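Local coordinates for F5/8 type C domain protein (Clostridium perfringens, PDB 7JRM) that probably recognises mucin-type glycans through its carbohydrate-binding module, as part of the multidomain O-glycopeptidase ZmpB, at residues G335-T340 / Y355-D360. Sequence-based numbering, arbitrary orientation.
Sequences GVEDLT and YNEVKD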
loop_
_atom_site.group_PDB
_atom_site.type_symbol
_atom_site.label_atom_id
_atom_site.label_comp_id
_atom_site.label_asym_id
_atom_site.label_seq_id
_atom_site.Cartn_x
_atom_site.Cartn_y
_atom_site.Cartn_z
ATOM N N GLY A 335 -19.258 32.100 29.793
ATOM C CA GLY A 335 -18.634 32.250 31.094
ATOM C C GLY A 335 -17.556 31.242 31.413
ATOM O O GLY A 335 -17.277 31.002 32.590
ATOM N N VAL A 336 -16.931 30.650 30.401
ATOM C CA VAL A 336 -15.924 29.614 30.599
ATOM C C VAL A 336 -14.555 30.261 30.753
ATOM O O VAL A 336 -14.206 31.202 30.029
ATOM C CB VAL A 336 -15.939 28.609 29.432
ATOM C CG1 VAL A 336 -14.924 27.500 29.666
ATOM C CG2 VAL A 336 -17.335 28.032 29.248
ATOM N N GLU A 337 -13.775 29.755 31.708
ATOM C CA GLU A 337 -12.405 30.198 31.929
ATOM C C GLU A 337 -11.366 29.138 31.602
ATOM O O GLU A 337 -10.235 29.485 31.259
ATOM C CB GLU A 337 -12.212 30.635 33.388
ATOM C CG GLU A 337 -12.759 32.013 33.711
ATOM C CD GLU A 337 -12.767 32.298 35.201
ATOM O OE1 GLU A 337 -11.914 31.737 35.919
ATOM O OE2 GLU A 337 -13.626 33.083 35.654
ATOM N N ASP A 338 -11.726 27.860 31.697
ATOM C CA ASP A 338 -10.797 26.755 31.495
ATOM C C ASP A 338 -11.431 25.757 30.538
ATOM O O ASP A 338 -12.512 25.228 30.818
ATOM C CB ASP A 338 -10.450 26.085 32.829
ATOM C CG ASP A 338 -9.363 25.033 32.696
ATOM O OD1 ASP A 338 -8.807 24.871 31.590
ATOM O OD2 ASP A 338 -9.062 24.366 33.709
ATOM N N LEU A 339 -10.761 25.500 29.418
ATOM C CA LEU A 339 -11.248 24.573 28.406
ATOM C C LEU A 339 -10.874 23.126 28.698
ATOM O O LEU A 339 -11.092 22.261 27.842
ATOM C CB LEU A 339 -10.714 24.971 27.026
ATOM C CG LEU A 339 -11.238 26.281 26.438
ATOM C CD1 LEU A 339 -10.586 26.557 25.093
ATOM C CD2 LEU A 339 -12.749 26.239 26.304
ATOM N N THR A 340 -10.320 22.846 29.877
ATOM C CA THR A 340 -9.886 21.495 30.210
ATOM C C THR A 340 -11.057 20.522 30.138
ATOM O O THR A 340 -12.123 20.766 30.712
ATOM C CB THR A 340 -9.261 21.468 31.605
ATOM O OG1 THR A 340 -8.120 22.334 31.634
ATOM C CG2 THR A 340 -8.823 20.056 31.968
ATOM N N TYR A 355 -17.013 36.267 23.674
ATOM C CA TYR A 355 -17.328 36.968 24.920
ATOM C C TYR A 355 -17.210 36.046 26.132
ATOM O O TYR A 355 -17.986 36.140 27.085
ATOM C CB TYR A 355 -18.717 37.609 24.862
ATOM C CG TYR A 355 -19.058 38.220 23.523
ATOM C CD1 TYR A 355 -20.003 37.635 22.691
ATOM C CD2 TYR A 355 -18.437 39.384 23.091
ATOM C CE1 TYR A 355 -20.319 38.190 21.466
ATOM C CE2 TYR A 355 -18.746 39.947 21.868
ATOM C CZ TYR A 355 -19.686 39.346 21.060
ATOM O OH TYR A 355 -19.998 39.903 19.842
ATOM N N ASN A 356 -16.232 35.147 26.099
ATOM C CA ASN A 356 -15.955 34.265 27.219
ATOM C C ASN A 356 -14.729 34.784 27.976
ATOM O O ASN A 356 -14.323 35.940 27.809
ATOM C CB ASN A 356 -15.786 32.828 26.712
ATOM C CG ASN A 356 -17.102 32.077 26.640
ATOM O OD1 ASN A 356 -17.365 31.184 27.446
ATOM N ND2 ASN A 356 -17.936 32.436 25.671
ATOM N N GLU A 357 -14.134 33.939 28.814
ATOM C CA GLU A 357 -13.021 34.328 29.675
ATOM C C GLU A 357 -11.865 33.347 29.544
ATOM O O GLU A 357 -11.258 32.938 30.538
ATOM C CB GLU A 357 -13.473 34.436 31.129
ATOM C CG GLU A 357 -14.774 35.205 31.324
ATOM C CD GLU A 357 -15.339 35.062 32.724
ATOM O OE1 GLU A 357 -14.544 34.903 33.673
ATOM O OE2 GLU A 357 -16.579 35.110 32.874
ATOM N N VAL A 358 -11.534 32.963 28.314
ATOM C CA VAL A 358 -10.511 31.956 28.048
ATOM C C VAL A 358 -9.242 32.639 27.561
ATOM O O VAL A 358 -9.290 33.540 26.713
ATOM C CB VAL A 358 -11.010 30.919 27.023
ATOM C CG1 VAL A 358 -9.938 29.874 26.752
ATOM C CG2 VAL A 358 -12.288 30.261 27.515
ATOM N N LYS A 359 -8.101 32.204 28.097
ATOM C CA LYS A 359 -6.795 32.715 27.701
ATOM C C LYS A 359 -5.874 31.619 27.181
ATOM O O LYS A 359 -4.683 31.875 26.968
ATOM C CB LYS A 359 -6.129 33.436 28.877
ATOM C CG LYS A 359 -5.711 32.503 30.004
ATOM C CD LYS A 359 -4.868 33.221 31.044
ATOM C CE LYS A 359 -4.398 32.263 32.126
ATOM N NZ LYS A 359 -3.714 32.975 33.240
ATOM N N ASP A 360 -6.388 30.408 26.971
ATOM C CA ASP A 360 -5.552 29.273 26.588
ATOM C C ASP A 360 -6.381 28.343 25.713
ATOM O O ASP A 360 -7.300 27.684 26.208
ATOM C CB ASP A 360 -5.029 28.545 27.824
ATOM C CG ASP A 360 -3.973 27.509 27.492
ATOM O OD1 ASP A 360 -3.536 26.792 28.416
ATOM O OD2 ASP A 360 -3.579 27.411 26.312
HETATM O O HOH W 1 -20.444 34.662 28.206
HETATM O O HOH W 2 -7.915 29.422 29.724
HETATM O O HOH W 3 -8.979 32.032 31.669
HETATM O O HOH W 4 -8.107 26.505 28.465
#
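Asn-356 and Val-336 meet where two successive leucine-rich repeats leave their short parallel strands, 350-352 and 330-332. Asn-356 fills the asparagine position of the LxxLxLxxN signature: its OD1 accepts the Val-336 N-H in a 3.0 Å, nearly straight bond (168° at hydrogen). ND2 donates to Leu-333 O in the preceding repeat and to Asp-354 O in its own, so one buried amide grips backbone groups of both repeats through its oxygen and its nitrogen. A backbone bond runs the other way, Glu-357 N donating to Val-336 O at 3.0 Å, and the Glu-337 CA-H points at Glu-357 O with 3.3 Å between CA and O. Gly-335 suits the bend before Val-336 because its phi is positive.

Aliphatic side chains pack on the inner side. Val-358 holds CG1 anti to its backbone N (chi1 180°); its other branch, CG2, presses on Val-336 O at 3.3 Å. CG1 meets Leu-339 CD1 at 3.8 Å, the two side chains crossing at about a right angle. Val-336 also packs on Leu-306 and Ser-309 of helix 304-314.

On the outer side, Glu-337 and Glu-357 both extend beyond CG and bring OE2 of Glu-337 to 2.8 Å from OE1 of Glu-357, their carboxylate planes 39° apart. Such closeness of like charges would probably raise the pKa of at least one acid.

Farther out, Asp-303 OD1 accepts from the N-H groups of Glu-337 and Asp-338, while Gln-378 OE1 takes that of Val-358. Where the backbones part, water substitutes for direct bonds: one molecule accepts from Leu-339 N at 3.0 Å and donates to Asp-360 O at 2.7 Å.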